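Local coordinates for protein geranyl diphosphate synthase small subunit (Antirrhinum majus, PDB 3QKC) that probably serves as the non-catalytic partner in a heteromeric geranyl diphosphate synthase, which joins dimethylallyl and isopentenyl diphosphates into the C10 monoterpene precursor, at residues S19-A24 with L120-R125; A72-M77 with I142-V147; V54-L59 with E203-F208; Q7-T12 with G62-A67; E170-V175 with S224-R229. All blocks are in the same frame, centred on the assembly; numbering follows the deposited sequence.

Interaction 1. Residues S19-A24 with L120-R125; sequences SYLKKA and LELMAR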
# COMPACT_ATOMS: atom_id res chain seq x y z
N SER A 19 19.11 -10.39 2.21
CA SER A 19 19.67 -10.69 0.89
C SER A 19 18.58 -10.66 -0.19
O SER A 19 18.84 -10.26 -1.33
CB SER A 19 20.38 -12.04 0.88
OG SER A 19 21.65 -11.94 1.49
N TYR A 20 17.38 -11.10 0.18
CA TYR A 20 16.26 -11.07 -0.74
C TYR A 20 15.86 -9.62 -1.08
O TYR A 20 15.60 -9.29 -2.23
CB TYR A 20 15.08 -11.83 -0.14
CG TYR A 20 13.89 -11.80 -1.06
CD1 TYR A 20 12.90 -10.83 -0.90
CD2 TYR A 20 13.78 -12.71 -2.11
CE1 TYR A 20 11.81 -10.78 -1.75
CE2 TYR A 20 12.69 -12.66 -2.96
CZ TYR A 20 11.71 -11.70 -2.77
OH TYR A 20 10.64 -11.65 -3.61
N LEU A 21 15.82 -8.77 -0.06
CA LEU A 21 15.50 -7.37 -0.26
C LEU A 21 16.58 -6.64 -1.06
O LEU A 21 16.28 -5.73 -1.83
CB LEU A 21 15.26 -6.69 1.09
CG LEU A 21 13.88 -6.97 1.72
CD1 LEU A 21 13.91 -6.72 3.21
CD2 LEU A 21 12.81 -6.14 1.06
N LYS A 22 17.83 -7.03 -0.87
CA LYS A 22 18.94 -6.34 -1.55
C LYS A 22 18.94 -6.57 -3.05
O LYS A 22 19.36 -5.72 -3.82
CB LYS A 22 20.29 -6.69 -0.91
CG LYS A 22 20.69 -5.66 0.16
CD LYS A 22 21.70 -6.20 1.14
CE LYS A 22 22.62 -5.09 1.64
NZ LYS A 22 21.89 -4.01 2.39
N LYS A 23 18.43 -7.73 -3.46
CA LYS A 23 18.17 -8.03 -4.84
C LYS A 23 17.06 -7.17 -5.46
O LYS A 23 17.06 -6.94 -6.66
CB LYS A 23 17.87 -9.53 -4.98
CG LYS A 23 19.11 -10.40 -4.76
CD LYS A 23 18.77 -11.86 -4.46
CE LYS A 23 20.03 -12.71 -4.44
NZ LYS A 23 19.77 -14.08 -4.97
N ALA A 24 16.13 -6.67 -4.64
CA ALA A 24 14.97 -5.92 -5.14
C ALA A 24 15.10 -4.39 -5.10
O ALA A 24 14.42 -3.69 -5.87
CB ALA A 24 13.72 -6.37 -4.42
N LEU A 120 3.94 -5.08 -1.24
CA LEU A 120 2.80 -5.81 -1.83
C LEU A 120 3.02 -6.18 -3.28
O LEU A 120 2.50 -7.19 -3.75
CB LEU A 120 1.50 -5.01 -1.71
CG LEU A 120 1.15 -4.56 -0.28
CD1 LEU A 120 0.11 -3.46 -0.33
CD2 LEU A 120 0.66 -5.74 0.52
N GLU A 121 3.78 -5.35 -3.99
CA GLU A 121 4.20 -5.66 -5.37
C GLU A 121 5.16 -6.86 -5.41
O GLU A 121 4.99 -7.75 -6.24
CB GLU A 121 4.86 -4.44 -6.03
CG GLU A 121 5.20 -4.65 -7.51
CD GLU A 121 5.98 -3.51 -8.14
OE1 GLU A 121 6.03 -2.39 -7.57
OE2 GLU A 121 6.56 -3.72 -9.21
N LEU A 122 6.16 -6.89 -4.52
CA LEU A 122 7.07 -8.07 -4.46
C LEU A 122 6.26 -9.35 -4.20
O LEU A 122 6.41 -10.34 -4.89
CB LEU A 122 8.14 -7.92 -3.37
CG LEU A 122 9.17 -6.79 -3.36
CD1 LEU A 122 10.14 -6.99 -2.20
CD2 LEU A 122 9.94 -6.71 -4.67
N MET A 123 5.39 -9.29 -3.20
CA MET A 123 4.51 -10.39 -2.84
C MET A 123 3.62 -10.81 -4.02
O MET A 123 3.50 -12.00 -4.32
CB MET A 123 3.68 -10.04 -1.59
CG MET A 123 2.72 -11.10 -1.10
SD MET A 123 3.44 -12.45 -0.14
CE MET A 123 3.96 -13.57 -1.42
N ALA A 124 3.00 -9.82 -4.68
CA ALA A 124 2.17 -10.06 -5.87
C ALA A 124 2.94 -10.65 -7.05
O ALA A 124 2.39 -11.45 -7.81
CB ALA A 124 1.45 -8.79 -6.29
N ARG A 125 4.21 -10.27 -7.20
CA ARG A 125 5.02 -10.68 -8.36
C ARG A 125 5.82 -11.96 -8.12
O ARG A 125 6.52 -12.43 -9.03
CB ARG A 125 5.99 -9.57 -8.77
CG ARG A 125 5.41 -8.40 -9.55
CD ARG A 125 6.56 -7.66 -10.22
NE ARG A 125 6.27 -6.30 -10.68
CZ ARG A 125 5.85 -6.00 -11.91
NH1 ARG A 125 5.65 -4.73 -12.24
NH2 ARG A 125 5.62 -6.95 -12.80
O HOH W 1 8.84 -10.55 -6.40

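Interaction 2. Residues A72-M77 with I142-V147; sequences AAVHLM and IELTRV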
# COMPACT_ATOMS: atom_id res chain seq x y z
N ALA A 72 9.68 -10.37 3.65
CA ALA A 72 10.28 -9.11 3.21
C ALA A 72 9.23 -7.99 3.18
O ALA A 72 9.51 -6.85 3.56
CB ALA A 72 10.90 -9.29 1.83
N ALA A 73 8.03 -8.32 2.70
CA ALA A 73 6.93 -7.37 2.72
C ALA A 73 6.60 -6.96 4.17
O ALA A 73 6.36 -5.78 4.46
CB ALA A 73 5.70 -7.94 2.00
N VAL A 74 6.64 -7.93 5.09
CA VAL A 74 6.36 -7.65 6.50
C VAL A 74 7.38 -6.63 7.02
O VAL A 74 7.01 -5.64 7.67
CB VAL A 74 6.35 -8.94 7.35
CG1 VAL A 74 6.37 -8.60 8.85
CG2 VAL A 74 5.14 -9.80 7.00
N HIS A 75 8.65 -6.88 6.71
CA HIS A 75 9.73 -5.99 7.11
C HIS A 75 9.48 -4.60 6.57
O HIS A 75 9.60 -3.64 7.30
CB HIS A 75 11.10 -6.51 6.65
CG HIS A 75 12.21 -5.54 6.86
ND1 HIS A 75 12.74 -5.25 8.10
CD2 HIS A 75 12.90 -4.76 5.99
CE1 HIS A 75 13.70 -4.36 7.99
NE2 HIS A 75 13.82 -4.04 6.71
N LEU A 76 9.10 -4.50 5.30
CA LEU A 76 8.82 -3.21 4.65
C LEU A 76 7.62 -2.47 5.24
O LEU A 76 7.67 -1.23 5.40
CB LEU A 76 8.66 -3.39 3.13
CG LEU A 76 9.97 -3.73 2.37
CD1 LEU A 76 9.66 -4.36 1.02
CD2 LEU A 76 10.88 -2.51 2.17
N MET A 77 6.54 -3.18 5.59
CA MET A 77 5.40 -2.50 6.23
C MET A 77 5.91 -1.83 7.49
O MET A 77 5.59 -0.68 7.76
CB MET A 77 4.23 -3.43 6.58
CG MET A 77 3.51 -4.07 5.41
SD MET A 77 2.90 -2.95 4.12
CE MET A 77 4.23 -3.22 2.93
N ILE A 142 -4.06 -9.99 1.20
CA ILE A 142 -5.13 -9.59 2.11
C ILE A 142 -4.59 -9.42 3.52
O ILE A 142 -4.88 -8.40 4.17
CB ILE A 142 -6.29 -10.59 2.08
CG1 ILE A 142 -7.03 -10.48 0.75
CG2 ILE A 142 -7.24 -10.31 3.22
CD1 ILE A 142 -7.67 -11.79 0.28
N GLU A 143 -3.78 -10.38 3.97
CA GLU A 143 -3.17 -10.33 5.31
C GLU A 143 -2.29 -9.10 5.51
O GLU A 143 -2.36 -8.45 6.55
CB GLU A 143 -2.33 -11.58 5.60
CG GLU A 143 -3.13 -12.79 6.02
CD GLU A 143 -3.99 -12.54 7.24
OE1 GLU A 143 -3.49 -12.06 8.27
OE2 GLU A 143 -5.18 -12.85 7.17
N LEU A 144 -1.43 -8.83 4.53
CA LEU A 144 -0.51 -7.70 4.60
C LEU A 144 -1.23 -6.35 4.50
O LEU A 144 -0.82 -5.41 5.14
CB LEU A 144 0.56 -7.81 3.50
CG LEU A 144 1.54 -8.96 3.70
CD1 LEU A 144 1.80 -9.73 2.39
CD2 LEU A 144 2.83 -8.48 4.33
N THR A 145 -2.29 -6.26 3.70
CA THR A 145 -3.08 -5.03 3.62
C THR A 145 -3.79 -4.75 4.94
O THR A 145 -4.00 -3.59 5.32
CB THR A 145 -4.12 -5.06 2.48
OG1 THR A 145 -5.03 -6.14 2.69
CG2 THR A 145 -3.46 -5.17 1.11
N ARG A 146 -4.12 -5.83 5.64
CA ARG A 146 -4.83 -5.76 6.92
C ARG A 146 -3.92 -5.21 8.02
O ARG A 146 -4.36 -4.49 8.90
CB ARG A 146 -5.34 -7.16 7.28
CG ARG A 146 -6.37 -7.20 8.41
CD ARG A 146 -6.87 -8.63 8.73
NE ARG A 146 -5.88 -9.50 9.41
CZ ARG A 146 -5.47 -9.36 10.67
NH1 ARG A 146 -5.92 -8.36 11.42
NH2 ARG A 146 -4.58 -10.22 11.19
N VAL A 147 -2.63 -5.55 7.95
CA VAL A 147 -1.68 -5.14 8.97
C VAL A 147 -1.33 -3.64 8.90
O VAL A 147 -1.12 -2.98 9.92
CB VAL A 147 -0.40 -6.01 8.96
CG1 VAL A 147 0.51 -5.66 7.79
CG2 VAL A 147 0.34 -5.86 10.27

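Interaction 3. Residues V54-L59 with E203-F208; sequences VAACEL and EKLRRF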
# COMPACT_ATOMS: atom_id res chain seq x y z
N VAL A 54 8.71 -16.57 8.11
CA VAL A 54 9.45 -17.70 7.55
C VAL A 54 9.30 -18.97 8.40
O VAL A 54 9.06 -20.07 7.86
CB VAL A 54 10.93 -17.36 7.32
CG1 VAL A 54 11.70 -18.59 6.82
CG2 VAL A 54 11.07 -16.22 6.29
N ALA A 55 9.42 -18.80 9.72
CA ALA A 55 9.40 -19.93 10.64
C ALA A 55 8.03 -20.60 10.68
O ALA A 55 7.95 -21.83 10.84
CB ALA A 55 9.81 -19.50 12.02
N ALA A 56 6.98 -19.80 10.54
CA ALA A 56 5.61 -20.31 10.51
C ALA A 56 5.40 -21.17 9.27
O ALA A 56 4.78 -22.23 9.35
CB ALA A 56 4.58 -19.17 10.57
N CYS A 57 5.95 -20.71 8.15
CA CYS A 57 5.89 -21.42 6.87
C CYS A 57 6.60 -22.77 6.93
O CYS A 57 6.09 -23.77 6.44
CB CYS A 57 6.48 -20.56 5.75
SG CYS A 57 6.32 -21.29 4.12
N GLU A 58 7.78 -22.78 7.54
CA GLU A 58 8.56 -24.01 7.72
C GLU A 58 7.89 -24.98 8.69
O GLU A 58 7.78 -26.19 8.40
CB GLU A 58 10.00 -23.69 8.14
CG GLU A 58 10.83 -23.08 7.02
CD GLU A 58 12.27 -22.77 7.43
OE1 GLU A 58 13.11 -22.61 6.53
OE2 GLU A 58 12.56 -22.67 8.64
N LEU A 59 7.43 -24.45 9.82
CA LEU A 59 6.60 -25.20 10.77
C LEU A 59 5.56 -26.12 10.10
O LEU A 59 5.34 -27.23 10.56
CB LEU A 59 5.90 -24.25 11.75
CG LEU A 59 4.95 -24.86 12.80
CD1 LEU A 59 5.67 -25.86 13.68
CD2 LEU A 59 4.31 -23.77 13.64
N GLU A 203 -5.72 -19.58 11.47
CA GLU A 203 -6.30 -18.86 12.60
C GLU A 203 -5.44 -19.02 13.86
O GLU A 203 -5.21 -18.05 14.58
CB GLU A 203 -7.75 -19.33 12.86
CG GLU A 203 -8.75 -18.98 11.73
CD GLU A 203 -10.00 -19.88 11.68
OE1 GLU A 203 -10.43 -20.42 12.73
OE2 GLU A 203 -10.57 -20.04 10.58
N LYS A 204 -4.96 -20.24 14.10
CA LYS A 204 -4.17 -20.53 15.29
C LYS A 204 -2.81 -19.83 15.28
O LYS A 204 -2.42 -19.22 16.29
CB LYS A 204 -4.03 -22.04 15.49
CG LYS A 204 -5.29 -22.72 16.05
CD LYS A 204 -5.00 -24.11 16.59
CE LYS A 204 -6.14 -24.62 17.47
NZ LYS A 204 -6.02 -24.14 18.88
N LEU A 205 -2.10 -19.90 14.16
CA LEU A 205 -0.82 -19.20 14.03
C LEU A 205 -1.02 -17.71 14.03
O LEU A 205 -0.16 -16.96 14.51
CB LEU A 205 -0.05 -19.67 12.79
CG LEU A 205 0.76 -20.94 13.09
CD1 LEU A 205 0.94 -21.81 11.85
CD2 LEU A 205 2.12 -20.61 13.77
N ARG A 206 -2.17 -17.26 13.51
CA ARG A 206 -2.51 -15.85 13.54
C ARG A 206 -2.63 -15.38 14.98
O ARG A 206 -2.04 -14.36 15.36
CB ARG A 206 -3.80 -15.55 12.77
CG ARG A 206 -3.96 -14.06 12.44
CD ARG A 206 -5.34 -13.74 11.90
NE ARG A 206 -5.43 -13.86 10.45
CZ ARG A 206 -5.97 -14.90 9.82
NH1 ARG A 206 -6.03 -14.92 8.49
NH2 ARG A 206 -6.46 -15.93 10.50
N ARG A 207 -3.37 -16.14 15.79
CA ARG A 207 -3.51 -15.84 17.21
C ARG A 207 -2.15 -15.92 17.89
O ARG A 207 -1.80 -15.04 18.68
CB ARG A 207 -4.53 -16.76 17.89
CG ARG A 207 -5.97 -16.51 17.44
CD ARG A 207 -7.01 -17.08 18.41
NE ARG A 207 -6.98 -18.55 18.51
CZ ARG A 207 -7.44 -19.38 17.57
NH1 ARG A 207 -7.95 -18.93 16.44
NH2 ARG A 207 -7.36 -20.69 17.77
N PHE A 208 -1.37 -16.94 17.55
CA PHE A 208 -0.01 -17.03 18.06
C PHE A 208 0.76 -15.73 17.84
O PHE A 208 1.31 -15.18 18.79
CB PHE A 208 0.79 -18.19 17.45
CG PHE A 208 2.21 -18.24 17.96
CD1 PHE A 208 2.50 -18.83 19.19
CD2 PHE A 208 3.25 -17.65 17.24
CE1 PHE A 208 3.81 -18.85 19.69
CE2 PHE A 208 4.56 -17.67 17.72
CZ PHE A 208 4.84 -18.28 18.95

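Interaction 4. Residues Q7-T12 with G62-A67; sequences QTYRAT and GDRSDA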
# COMPACT_ATOMS: atom_id res chain seq x y z
N GLN A 7 19.42 -18.91 18.02
CA GLN A 7 19.97 -17.64 17.51
C GLN A 7 20.46 -17.77 16.07
O GLN A 7 20.14 -16.93 15.23
CB GLN A 7 21.12 -17.13 18.40
CG GLN A 7 20.68 -16.67 19.79
CD GLN A 7 21.84 -16.36 20.74
OE1 GLN A 7 22.94 -16.88 20.58
NE2 GLN A 7 21.59 -15.51 21.73
N THR A 8 21.25 -18.81 15.80
CA THR A 8 21.71 -19.12 14.45
C THR A 8 20.51 -19.22 13.51
O THR A 8 20.54 -18.68 12.41
CB THR A 8 22.52 -20.45 14.42
OG1 THR A 8 23.78 -20.25 15.08
CG2 THR A 8 22.76 -20.93 12.98
N TYR A 9 19.45 -19.88 13.96
CA TYR A 9 18.24 -20.04 13.16
C TYR A 9 17.56 -18.70 12.87
O TYR A 9 17.18 -18.44 11.73
CB TYR A 9 17.28 -21.05 13.81
CG TYR A 9 16.01 -21.28 13.03
CD1 TYR A 9 16.02 -21.98 11.82
CD2 TYR A 9 14.78 -20.80 13.50
CE1 TYR A 9 14.84 -22.20 11.10
CE2 TYR A 9 13.60 -21.01 12.79
CZ TYR A 9 13.64 -21.71 11.60
OH TYR A 9 12.47 -21.91 10.89
N ARG A 10 17.44 -17.84 13.88
CA ARG A 10 16.83 -16.53 13.66
C ARG A 10 17.69 -15.70 12.73
O ARG A 10 17.19 -15.14 11.76
CB ARG A 10 16.58 -15.78 14.97
CG ARG A 10 15.72 -14.51 14.77
CD ARG A 10 15.66 -13.61 15.99
NE ARG A 10 15.17 -12.27 15.63
CZ ARG A 10 14.51 -11.44 16.44
NH1 ARG A 10 14.22 -11.79 17.69
NH2 ARG A 10 14.13 -10.24 16.00
N ALA A 11 18.99 -15.63 13.02
CA ALA A 11 19.93 -14.83 12.24
C ALA A 11 20.03 -15.25 10.76
O ALA A 11 20.10 -14.40 9.88
CB ALA A 11 21.32 -14.82 12.88
N THR A 12 20.05 -16.56 10.50
CA THR A 12 20.07 -17.05 9.12
C THR A 12 18.81 -16.62 8.34
O THR A 12 18.91 -16.11 7.22
CB THR A 12 20.25 -18.57 9.06
OG1 THR A 12 21.36 -18.94 9.89
CG2 THR A 12 20.54 -19.04 7.63
N GLY A 62 6.42 -25.75 4.47
CA GLY A 62 6.87 -24.95 3.33
C GLY A 62 8.39 -24.89 3.23
O GLY A 62 9.10 -25.17 4.20
N ASP A 63 8.90 -24.54 2.04
CA ASP A 63 10.31 -24.14 1.92
C ASP A 63 10.37 -22.66 2.26
O ASP A 63 9.35 -21.96 2.19
CB ASP A 63 10.86 -24.38 0.51
CG ASP A 63 12.34 -23.96 0.37
OD1 ASP A 63 13.21 -24.54 1.06
OD2 ASP A 63 12.63 -23.03 -0.42
N ARG A 64 11.54 -22.16 2.61
CA ARG A 64 11.64 -20.75 2.95
C ARG A 64 11.56 -19.82 1.74
O ARG A 64 11.23 -18.64 1.89
CB ARG A 64 12.86 -20.47 3.81
CG ARG A 64 14.20 -20.64 3.14
CD ARG A 64 15.26 -20.14 4.10
NE ARG A 64 15.06 -20.75 5.42
CZ ARG A 64 15.71 -20.42 6.52
NH1 ARG A 64 16.61 -19.45 6.49
NH2 ARG A 64 15.45 -21.06 7.66
N SER A 65 11.83 -20.34 0.54
CA SER A 65 11.67 -19.53 -0.68
C SER A 65 10.19 -19.20 -0.93
O SER A 65 9.89 -18.21 -1.59
CB SER A 65 12.28 -20.22 -1.90
OG SER A 65 11.56 -21.39 -2.25
N ASP A 66 9.30 -20.02 -0.37
CA ASP A 66 7.85 -19.83 -0.47
C ASP A 66 7.33 -18.62 0.33
O ASP A 66 6.28 -18.07 0.01
CB ASP A 66 7.11 -21.08 0.02
CG ASP A 66 7.12 -22.21 -1.00
OD1 ASP A 66 6.93 -23.38 -0.57
OD2 ASP A 66 7.28 -21.94 -2.21
N ALA A 67 8.08 -18.23 1.37
CA ALA A 67 7.66 -17.16 2.30
C ALA A 67 8.58 -15.94 2.28
O ALA A 67 8.34 -14.96 3.00
CB ALA A 67 7.55 -17.72 3.73

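Interaction 5. Residues E170-V175 with S224-R229; sequences ELIEYV and SGFEGR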
# COMPACT_ATOMS: atom_id res chain seq x y z
N GLU A 170 -4.24 -0.13 29.66
CA GLU A 170 -5.08 -0.82 28.67
C GLU A 170 -4.96 -0.20 27.29
O GLU A 170 -4.99 -0.90 26.29
CB GLU A 170 -6.55 -0.85 29.10
CG GLU A 170 -6.87 -1.83 30.22
CD GLU A 170 -6.87 -1.20 31.61
OE1 GLU A 170 -6.59 0.02 31.73
OE2 GLU A 170 -7.17 -1.92 32.58
N LEU A 171 -4.84 1.13 27.26
CA LEU A 171 -4.64 1.89 26.04
C LEU A 171 -3.25 1.60 25.47
O LEU A 171 -3.10 1.51 24.25
CB LEU A 171 -4.81 3.40 26.29
CG LEU A 171 -4.28 4.40 25.25
CD1 LEU A 171 -5.00 4.27 23.92
CD2 LEU A 171 -4.34 5.85 25.74
N ILE A 172 -2.26 1.47 26.34
CA ILE A 172 -0.89 1.13 25.93
C ILE A 172 -0.85 -0.28 25.35
O ILE A 172 -0.33 -0.48 24.24
CB ILE A 172 0.13 1.28 27.08
CG1 ILE A 172 0.33 2.77 27.41
CG2 ILE A 172 1.47 0.64 26.72
CD1 ILE A 172 1.03 3.02 28.73
N GLU A 173 -1.41 -1.25 26.09
CA GLU A 173 -1.53 -2.61 25.59
C GLU A 173 -2.24 -2.65 24.24
O GLU A 173 -1.76 -3.32 23.32
CB GLU A 173 -2.25 -3.53 26.58
CG GLU A 173 -2.23 -5.00 26.16
CD GLU A 173 -2.80 -5.95 27.20
OE1 GLU A 173 -3.10 -5.52 28.34
OE2 GLU A 173 -2.94 -7.16 26.87
N TYR A 174 -3.36 -1.94 24.12
CA TYR A 174 -4.12 -1.90 22.87
C TYR A 174 -3.27 -1.45 21.69
O TYR A 174 -3.36 -2.01 20.60
CB TYR A 174 -5.36 -1.00 22.98
CG TYR A 174 -6.21 -0.98 21.71
CD1 TYR A 174 -6.88 -2.13 21.29
CD2 TYR A 174 -6.31 0.17 20.92
CE1 TYR A 174 -7.66 -2.14 20.14
CE2 TYR A 174 -7.08 0.17 19.75
CZ TYR A 174 -7.75 -1.00 19.37
OH TYR A 174 -8.53 -1.02 18.23
N VAL A 175 -2.46 -0.41 21.92
CA VAL A 175 -1.55 0.10 20.91
C VAL A 175 -0.52 -0.97 20.50
O VAL A 175 -0.25 -1.14 19.31
CB VAL A 175 -0.89 1.43 21.36
CG1 VAL A 175 0.34 1.76 20.52
CG2 VAL A 175 -1.92 2.57 21.32
N SER A 224 7.33 -1.97 32.92
CA SER A 224 7.17 -2.99 33.97
C SER A 224 5.76 -3.19 34.56
O SER A 224 5.50 -4.21 35.19
CB SER A 224 8.21 -2.81 35.09
OG SER A 224 9.44 -3.45 34.78
N GLY A 225 4.86 -2.23 34.36
CA GLY A 225 3.47 -2.37 34.83
C GLY A 225 2.76 -3.57 34.22
O GLY A 225 1.58 -3.81 34.49
N PHE A 226 3.51 -4.36 33.44
CA PHE A 226 2.95 -5.37 32.54
C PHE A 226 3.34 -6.83 32.81
O PHE A 226 2.81 -7.72 32.15
CB PHE A 226 3.31 -5.01 31.10
CG PHE A 226 2.68 -3.74 30.60
CD1 PHE A 226 3.47 -2.62 30.33
CD2 PHE A 226 1.30 -3.65 30.41
CE1 PHE A 226 2.89 -1.44 29.88
CE2 PHE A 226 0.72 -2.48 29.95
CZ PHE A 226 1.51 -1.37 29.69
N GLU A 227 4.27 -7.07 33.74
CA GLU A 227 4.80 -8.43 33.97
C GLU A 227 3.74 -9.54 33.97
O GLU A 227 3.92 -10.58 33.34
CB GLU A 227 5.65 -8.51 35.24
CG GLU A 227 7.15 -8.36 35.00
CD GLU A 227 8.00 -9.24 35.91
OE1 GLU A 227 7.78 -9.25 37.15
OE2 GLU A 227 8.92 -9.93 35.39
N GLY A 228 2.63 -9.29 34.67
CA GLY A 228 1.53 -10.25 34.77
C GLY A 228 0.81 -10.50 33.45
O GLY A 228 0.46 -11.64 33.12
N ARG A 229 0.59 -9.42 32.70
CA ARG A 229 -0.02 -9.52 31.37
C ARG A 229 0.90 -10.28 30.40
O ARG A 229 0.43 -11.09 29.60
CB ARG A 229 -0.35 -8.12 30.82
CG ARG A 229 -1.65 -8.01 30.01
CD ARG A 229 -2.13 -9.33 29.44
NE ARG A 229 -3.08 -9.15 28.35
CZ ARG A 229 -4.01 -10.04 28.00
NH1 ARG A 229 -4.13 -11.19 28.65
NH2 ARG A 229 -4.82 -9.78 26.99

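Interaction 1. Residues S19-A24 with L120-R125
Leu122 alone spans the distance between helix 105-126 and residues 20-24 of helix 5-24, where it meets Tyr20, Leu21 and Ala24. Its CB starts the side chain toward the other helix. At CG, set anti to the carbonyl carbon (chi1 -60°), the chain forks, and each methyl finds its own company. CD1 slides alongside the phenol, coming within 4.2 Å of Tyr20 CE1 at an oblique angle to the ring, and lies 4.3 Å from Leu21 CD2. CD2 goes to the small methyl of Ala24, with 3.8 Å between Leu122 CD2 and Ala24 CB. The two segments run nearly at right angles (97°), their axes 12.4 Å apart at closest approach, so one leucine reaching across is a good example of how a wide crossing is bridged. Beside it a water donates to Leu122 O at 2.9 Å and has a weak link to Tyr20 OH. Tyr20 and Leu21 also rest on helix 68-85, while another flank of helix 105-126 packs on the second subunit, with Leu120 and Ala124 among the residues that touch it. With methyl contacts and one water but no direct hydrogen bond, the crossing depends on shape rather than on directional bonds.

Interaction 2. Residues A72-M77 with I142-V147
Leu144 points its CG anti to its own carbonyl carbon (chi1 -68°), which carries CD2 across to helix 68-85; a turn further on, Val147 holds CG1 between its backbone N and carbonyl carbon (chi1 75°), aimed at Met77. The first of these groups does most of the work. Leu144 CD2 lies 3.7 Å from Ala73 CB and 3.8 Å from Val74 CG2, one methyl serving both, with the valine and leucine side chains crossing at about a right angle. The second contact is looser: Met77 CG approaches Val147 CG1 at 4.1 Å, and the methionine chain bends at chi2 and chi3 beyond that point. All five touching residues are buried. Within helix 134-148, the hydroxyl of Thr145 is satisfied by donating to Ile142 O at 2.7 Å, from the same face of that carbonyl as Arg146 N; this leaves the polar group turned back on its own helix, on a flank that packs against the second subunit. The two segments run almost parallel, 14° apart, their axes 10.6 Å apart at closest approach. Nearly parallel helices meeting through alanine, valine, leucine and methionine illustrate the interior of the all-alpha isoprenoid synthase fold, to which trans-prenyltransferases belong.

Interaction 3. Residues V54-L59 with E203-F208
Leu205 touches helix 48-59 at two neighbouring turns, both through one methyl. Its CD2 lies 3.8 Å from Leu59 CD2, the two leucines meeting at a slant, and 4.3 Å from Ala56 CB. Leu59 reaches this spot because its CG stands anti to the backbone N (chi1 178°), which brings its CD2 up beside Ala56 CB, so that both face the same leucine methyl. In the next shell Leu205 is backed by Phe244 and by Ala192, and Leu59 by Ile249. Further out, charged residues of helix 199-219 tie it to other helices. Arg206 NH1 makes a salt bridge to Glu143 OE2, tying this helix to helix 134-148, and Arg207 NE pairs with Glu240 OE2 of helix 227-241. One face of the Arg207 guanidinium has Lys204 CA 3.9 Å above its plane, offset toward the rim. The contact therefore occupies a buried seam between helices 48-59 and 199-219, with helix 169-195 alongside Leu205 and the C-terminal helix 248-255 against Leu59.

Interaction 4. Residues Q7-T12 with G62-A67
Two flat groups meet here, the phenol ring of Tyr9 and the guanidinium of Arg64, with their planes 69° apart. Tyr9 CE1 sits at the guanidinium edge, in its plane, 3.7 Å from Arg64 NH2; seen from the ring, that nitrogen arrives obliquely. Also at the edge is the backbone of Thr12, whose C lies 4.0 Å from Arg64 NH1, and the threonine CG2 is 4.1 Å from the same nitrogen. To get there Arg64 leaves the backbone with CG between N and the carbonyl carbon (chi1 68°) and bends again at chi3, which turns its end to helix 5-24. Both partners are braced at home. Thr12 OG1 donates to Thr8 O at 2.7 Å from above the carbonyl plane, on the opposite face from Thr12 N. In the loop, Asp63 OD2 forms an Asx turn, accepting from Ser65 N at 3.0 Å, and takes a second bond from Ser65 OG. The strong polar partners of the contact lie just outside it: Arg64 NH1 pairs with Asp16 and its NE with Glu58, whose other oxygen bonds Tyr9 OH. The chemistry is thus one of a cation whose outer nitrogens come up against a tyrosine and a threonine while NE and NH1 pair with two acids, whose charges probably hold the guanidinium edge-on where the close contacts alone would bind it only weakly.

Interaction 5. Residues E170-V175 with S224-R229
Ile172 and Phe226 form the buried half of a contact at one end of the all-alpha prenyltransferase bundle, where helix 169-195 meets the type I turn, Ser224 to Glu227, that leads into helix 227-241. The isoleucine holds CG2 anti to its backbone N and carries that methyl to the far end of the ring, 3.6 Å from Phe226 CZ and 4.0 Å from Phe226 CE1. The two side chains cross at about a right angle, and Leu163 and Lys221 close in on Ile172 from neighbouring loops. The other half is polar and partly exposed. Glu173, extended from its helix, sends its carboxylate to the edge of the Arg229 guanidinium, the two planes 61° apart, in a salt bridge. Arg229 NH1 has a second acid in Glu232, so the cation lies between two carboxylates. With an alanine here in place of Arg229, the Glu173 carboxylate would probably be left without its mate across the contact and be freer to turn. Both donors converge on one oxygen: Arg229 NE is modelled 2.5 Å from Glu173 OE2, so short that the exact length is doubtful, and Arg229 NH2 adds a weak bond to Glu173 OE2 at 3.2 Å.

How the interactions relate
The five contacts show chemistry changing with depth. Interactions 2 and 3 are buried and purely apolar across their segments; 2 is nested within the loop that 3 closes. Interaction 1, partly buried and also apolar, adds a water, and touches interaction 2 directly, Tyr20 and Leu21 packing on Ala72, His75 and Leu76; both adjoin the second subunit. Interaction 4 shares helix 5-24 with interaction 1 and abuts interaction 3, where Cys57 packs on Ala67, but here an arginine is the main partner. Interaction 5 stands apart, its centre about 35 Å from that of interaction 1, and alone has a salt bridge between its segments.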